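Local coordinates for tetratricopeptide TPR_2 repeat protein (Thermobaculum terrenum, PDB 5DJS), which belongs to the tetratricopeptide-repeat proteins that carry a GT-B fold of glycosyltransferase family 41, and binds uridine-5'-diphosphate in the model, at residues 458-463 and 469-474; 182-187 and 506-511. The protein carries 1 engineered substitution. One frame throughout, in Å; residues are numbered along the deposited sequence.

Contact 1: 458-463 and 469-474; sequences QELVSR and IDIALG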
loop_
_atom_site.group_PDB
_atom_site.type_symbol
_atom_site.label_atom_id
_atom_site.label_comp_id
_atom_site.label_asym_id
_atom_site.label_seq_id
_atom_site.Cartn_x
_atom_site.Cartn_y
_atom_site.Cartn_z
ATOM N N GLN A 458 -23.959 2.726 3.203
ATOM C CA GLN A 458 -23.939 3.692 2.082
ATOM C C GLN A 458 -24.253 5.140 2.494
ATOM O O GLN A 458 -23.949 6.084 1.746
ATOM C CB GLN A 458 -24.846 3.271 0.892
ATOM C CG GLN A 458 -26.267 2.775 1.188
ATOM C CD GLN A 458 -26.386 1.285 1.570
ATOM O OE1 GLN A 458 -27.282 0.923 2.336
ATOM N NE2 GLN A 458 -25.496 0.424 1.050
ATOM N N GLU A 459 -24.862 5.314 3.665
ATOM C CA GLU A 459 -25.152 6.645 4.204
ATOM C C GLU A 459 -23.883 7.390 4.656
ATOM O O GLU A 459 -23.927 8.606 4.849
ATOM C CB GLU A 459 -26.165 6.552 5.352
ATOM C CG GLU A 459 -25.592 6.017 6.649
ATOM C CD GLU A 459 -26.643 5.387 7.529
ATOM O OE1 GLU A 459 -26.843 4.165 7.412
ATOM O OE2 GLU A 459 -27.267 6.111 8.332
ATOM N N LEU A 460 -22.771 6.669 4.827
ATOM C CA LEU A 460 -21.467 7.278 5.107
ATOM C C LEU A 460 -20.604 7.542 3.850
ATOM O O LEU A 460 -19.403 7.793 3.962
ATOM C CB LEU A 460 -20.690 6.393 6.089
ATOM C CG LEU A 460 -21.401 5.970 7.375
ATOM C CD1 LEU A 460 -20.434 5.254 8.301
ATOM C CD2 LEU A 460 -22.001 7.168 8.090
ATOM N N VAL A 461 -21.216 7.537 2.668
ATOM C CA VAL A 461 -20.486 7.649 1.403
ATOM C C VAL A 461 -20.935 8.906 0.650
ATOM O O VAL A 461 -22.010 8.934 0.056
ATOM C CB VAL A 461 -20.700 6.382 0.532
ATOM C CG1 VAL A 461 -20.005 6.511 -0.811
ATOM C CG2 VAL A 461 -20.206 5.138 1.271
ATOM N N SER A 462 -20.096 9.937 0.660
ATOM C CA SER A 462 -20.389 11.169 -0.062
ATOM C C SER A 462 -19.951 11.054 -1.512
ATOM O O SER A 462 -19.003 10.347 -1.813
ATOM C CB SER A 462 -19.686 12.350 0.597
ATOM O OG SER A 462 -18.302 12.101 0.732
ATOM N N ARG A 463 -20.672 11.731 -2.397
ATOM C CA ARG A 463 -20.302 11.865 -3.806
ATOM C C ARG A 463 -19.711 13.256 -4.099
ATOM O O ARG A 463 -19.232 13.485 -5.207
ATOM C CB ARG A 463 -21.520 11.622 -4.718
ATOM C CG ARG A 463 -22.338 10.362 -4.412
ATOM C CD ARG A 463 -23.831 10.673 -4.311
ATOM N NE ARG A 463 -24.584 9.605 -3.642
ATOM C CZ ARG A 463 -25.182 8.567 -4.240
ATOM N NH1 ARG A 463 -25.152 8.398 -5.565
ATOM N NH2 ARG A 463 -25.828 7.669 -3.492
ATOM N N ILE A 469 -18.528 16.777 4.227
ATOM C CA ILE A 469 -18.615 17.621 5.427
ATOM C C ILE A 469 -19.938 17.366 6.164
ATOM O O ILE A 469 -19.929 17.068 7.362
ATOM C CB ILE A 469 -18.481 19.130 5.081
ATOM C CG1 ILE A 469 -17.071 19.448 4.556
ATOM C CG2 ILE A 469 -18.750 20.004 6.302
ATOM C CD1 ILE A 469 -16.965 20.757 3.795
ATOM N N ASP A 470 -21.055 17.468 5.430
ATOM C CA ASP A 470 -22.417 17.310 5.987
ATOM C C ASP A 470 -22.626 15.988 6.721
ATOM O O ASP A 470 -23.248 15.963 7.787
ATOM C CB ASP A 470 -23.488 17.436 4.892
ATOM C CG ASP A 470 -23.613 18.844 4.341
ATOM O OD1 ASP A 470 -22.947 19.772 4.842
ATOM O OD2 ASP A 470 -24.382 19.029 3.381
ATOM N N ILE A 471 -22.109 14.900 6.151
ATOM C CA ILE A 471 -22.201 13.582 6.787
ATOM C C ILE A 471 -21.415 13.561 8.104
ATOM O O ILE A 471 -21.906 13.034 9.101
ATOM C CB ILE A 471 -21.767 12.443 5.827
ATOM C CG1 ILE A 471 -22.799 12.310 4.695
ATOM C CG2 ILE A 471 -21.652 11.109 6.563
ATOM C CD1 ILE A 471 -22.352 11.485 3.505
ATOM N N ALA A 472 -20.218 14.148 8.104
ATOM C CA ALA A 472 -19.375 14.212 9.306
ATOM C C ALA A 472 -19.978 15.112 10.394
ATOM O O ALA A 472 -19.848 14.818 11.588
ATOM C CB ALA A 472 -17.971 14.684 8.951
ATOM N N LEU A 473 -20.604 16.211 9.972
ATOM C CA LEU A 473 -21.354 17.096 10.874
ATOM C C LEU A 473 -22.551 16.375 11.502
ATOM O O LEU A 473 -22.714 16.392 12.727
ATOM C CB LEU A 473 -21.818 18.361 10.129
ATOM C CG LEU A 473 -20.912 19.600 10.161
ATOM C CD1 LEU A 473 -19.429 19.268 10.139
ATOM C CD2 LEU A 473 -21.262 20.560 9.024
ATOM N N GLY A 474 -23.370 15.744 10.657
ATOM C CA GLY A 474 -24.524 14.956 11.100
ATOM C C GLY A 474 -24.209 13.905 12.152
ATOM O O GLY A 474 -24.991 13.709 13.079
#
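Ser462 serves two neighbours with one side chain: its OG is hydrogen-bonded to the carbonyl oxygen of Thr437, while its CB lies 4.0 Å from CD1 of Ile471. Backbone bonds from Ser462 to Thr437 and Glu439 place strand 461-462 at the edge of the parallel sheet in the C-terminal, Rossmann-like half of a GT-B fold. Helix 465-477 follows this strand directly and folds back against it, illustrating how a helix can be seated on the strand that precedes it largely through one branched residue, with Leu475, Glu467 and Tyr468 touching alongside.

That residue is Ile471, which points at segment 458-463 and touches it from Glu459 to Ser462. Its CG1 stands beside the backbone N (chi1 -68°) and the chain continues extended (chi2 166°), carrying Ile471 CD1 outward to within 3.5 Å of Glu459 O. The second branch, CG2 of Ile471, comes 3.8 Å from Glu459 O and 4.2 Å from Leu460 CD2. The Ile471 CD1 methyl further approaches the backbone of Ser462, with 3.9 Å to its N.

The isoleucine is received beside a 3-10 turn at 458-459, with Val461 N bonded to Gln458 O at 3.2 Å. Val461 itself faces away, onto Leu452 and Arg453 of helix 447-454.

No hydrogen bond spans the two segments. The polar ends of Glu459 and Ser462 are held by Arg484, in a salt bridge, and by Thr437, which implies that the direct attraction here is mainly van der Waals contact of isoleucine carbons with backbone and leucine.

Contact 2: 182-187 and 506-511; sequences EPVIEA and AELEDA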
loop_
_atom_site.group_PDB
_atom_site.type_symbol
_atom_site.label_atom_id
_atom_site.label_comp_id
_atom_site.label_asym_id
_atom_site.label_seq_id
_atom_site.Cartn_x
_atom_site.Cartn_y
_atom_site.Cartn_z
ATOM N N GLU A 182 -3.280 -13.974 4.391
ATOM C CA GLU A 182 -3.427 -15.065 5.381
ATOM C C GLU A 182 -4.777 -15.818 5.339
ATOM O O GLU A 182 -4.780 -17.043 5.217
ATOM C CB GLU A 182 -3.130 -14.564 6.806
ATOM C CG GLU A 182 -3.324 -15.629 7.877
ATOM C CD GLU A 182 -2.698 -15.275 9.211
ATOM O OE1 GLU A 182 -2.396 -16.218 9.969
ATOM O OE2 GLU A 182 -2.517 -14.076 9.518
ATOM N N PRO A 183 -5.916 -15.102 5.446
ATOM C CA PRO A 183 -7.191 -15.815 5.335
ATOM C C PRO A 183 -7.344 -16.578 4.023
ATOM O O PRO A 183 -7.801 -17.733 4.034
ATOM C CB PRO A 183 -8.242 -14.698 5.421
ATOM C CG PRO A 183 -7.505 -13.428 5.173
ATOM C CD PRO A 183 -6.123 -13.663 5.694
ATOM N N VAL A 184 -6.952 -15.941 2.918
ATOM C CA VAL A 184 -7.071 -16.534 1.578
ATOM C C VAL A 184 -6.244 -17.817 1.435
ATOM O O VAL A 184 -6.732 -18.816 0.914
ATOM C CB VAL A 184 -6.717 -15.512 0.471
ATOM C CG1 VAL A 184 -6.593 -16.168 -0.902
ATOM C CG2 VAL A 184 -7.782 -14.430 0.416
ATOM N N ILE A 185 -4.999 -17.772 1.896
ATOM C CA ILE A 185 -4.117 -18.933 1.872
ATOM C C ILE A 185 -4.667 -20.080 2.725
ATOM O O ILE A 185 -4.655 -21.226 2.281
ATOM C CB ILE A 185 -2.681 -18.547 2.309
ATOM C CG1 ILE A 185 -1.958 -17.911 1.136
ATOM C CG2 ILE A 185 -1.882 -19.752 2.777
ATOM C CD1 ILE A 185 -0.573 -17.409 1.479
ATOM N N GLU A 186 -5.128 -19.776 3.942
ATOM C CA GLU A 186 -5.710 -20.799 4.828
ATOM C C GLU A 186 -6.936 -21.477 4.204
ATOM O O GLU A 186 -7.027 -22.688 4.204
ATOM C CB GLU A 186 -6.094 -20.212 6.197
ATOM C CG GLU A 186 -6.565 -21.264 7.202
ATOM C CD GLU A 186 -6.927 -20.696 8.561
ATOM O OE1 GLU A 186 -6.474 -21.270 9.579
ATOM O OE2 GLU A 186 -7.671 -19.690 8.610
ATOM N N ALA A 187 -7.854 -20.691 3.662
ATOM C CA ALA A 187 -9.152 -21.202 3.194
ATOM C C ALA A 187 -9.186 -21.727 1.757
ATOM O O ALA A 187 -10.234 -22.183 1.299
ATOM C CB ALA A 187 -10.217 -20.117 3.361
ATOM N N ALA A 506 -13.899 -18.305 -1.828
ATOM C CA ALA A 506 -14.709 -19.039 -2.795
ATOM C C ALA A 506 -15.048 -18.148 -3.993
ATOM O O ALA A 506 -14.971 -18.602 -5.127
ATOM C CB ALA A 506 -15.980 -19.587 -2.139
ATOM N N GLU A 507 -15.417 -16.891 -3.740
ATOM C CA GLU A 507 -15.707 -15.936 -4.832
ATOM C C GLU A 507 -14.472 -15.623 -5.719
ATOM O O GLU A 507 -14.600 -15.423 -6.942
ATOM C CB GLU A 507 -16.324 -14.649 -4.274
ATOM C CG GLU A 507 -17.832 -14.712 -4.118
ATOM C CD GLU A 507 -18.559 -14.405 -5.418
ATOM O OE1 GLU A 507 -18.246 -13.365 -6.064
ATOM O OE2 GLU A 507 -19.449 -15.205 -5.795
ATOM N N LEU A 508 -13.293 -15.595 -5.090
ATOM C CA LEU A 508 -12.019 -15.389 -5.783
ATOM C C LEU A 508 -11.648 -16.620 -6.619
ATOM O O LEU A 508 -11.326 -16.518 -7.805
ATOM C CB LEU A 508 -10.917 -15.081 -4.754
ATOM C CG LEU A 508 -9.483 -14.843 -5.232
ATOM C CD1 LEU A 508 -9.405 -13.517 -5.971
ATOM C CD2 LEU A 508 -8.515 -14.884 -4.056
ATOM N N GLU A 509 -11.695 -17.783 -5.983
ATOM C CA GLU A 509 -11.550 -19.074 -6.676
ATOM C C GLU A 509 -12.496 -19.221 -7.866
ATOM O O GLU A 509 -12.109 -19.751 -8.898
ATOM C CB GLU A 509 -11.786 -20.220 -5.699
ATOM C CG GLU A 509 -10.626 -20.448 -4.741
ATOM C CD GLU A 509 -10.967 -21.424 -3.626
ATOM O OE1 GLU A 509 -12.146 -21.829 -3.500
ATOM O OE2 GLU A 509 -10.049 -21.799 -2.867
ATOM N N ASP A 510 -13.729 -18.746 -7.716
ATOM C CA ASP A 510 -14.676 -18.690 -8.833
ATOM C C ASP A 510 -14.120 -17.819 -9.974
ATOM O O ASP A 510 -14.264 -18.175 -11.139
ATOM C CB ASP A 510 -16.046 -18.155 -8.377
ATOM C CG ASP A 510 -17.191 -18.807 -9.107
ATOM O OD1 ASP A 510 -17.487 -19.976 -8.769
ATOM O OD2 ASP A 510 -17.789 -18.160 -10.003
ATOM N N ALA A 511 -13.489 -16.691 -9.626
ATOM C CA ALA A 511 -12.844 -15.807 -10.615
ATOM C C ALA A 511 -11.595 -16.423 -11.260
ATOM O O ALA A 511 -11.449 -16.360 -12.486
ATOM C CB ALA A 511 -12.505 -14.459 -9.999
#
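Val184 and Leu508 form the close part of this helix-to-helix contact, CG1 of the valine lying 3.9 Å from CD2 of the leucine. The two side chains cross at about a right angle and meet through one methyl group each. With its CG anti to the backbone N (chi1 179°), Leu508 sets its CD2 branch against Val184 CG1. Both are buried, and Phe504 and Trp267 also pack on Val184.

The CA atoms of Val184 and Leu508 are 8.9 Å apart, and those of Ala187 and Ala506 8.5 Å, so the loose end is not the wider one. The pairing joins helix 176-187, in the N-terminal Rossmann-like half, to the long helix 479-521, which runs on from the C-terminal half; return of the last helix to the first domain is a familiar feature of the GT-B architecture. Pro183, whose N has no bond to the preceding turn, kinks helix 176-187 just before Val184, and its carbonyl O accepts a bond from Gln501 on the long helix.

Towards Ala187 the contact becomes loose and polar. Glu509 reaches toward residues 187-189, but its OE2 stays 4.2 Å from Ala187 O, two oxygens that do not bond. Ala506, on this side, is exposed and turns its methyl away. Glu509 OE2 is engaged instead by His188 ND1 and Asp189 N, immediately after the segment.

From the N terminus the chain runs through the tetratricopeptide repeats and into the first parallel sheet domain, where helix 176-187 supplies the opening side of contact 2. It then completes that domain and builds most of the second, UDP-binding one before contact 1 closes a short loop between strand 461-462 and helix 465-477, their segments 6 residues apart. Helix 479-521 comes next and, 319 residues after its partner, closes contact 2. Contact 1 is therefore nested within the larger loop: it is local to the second domain, whereas contact 2 ties the two domains together. Their centres lie 33 Å apart, with nearest atoms about 17 Å apart.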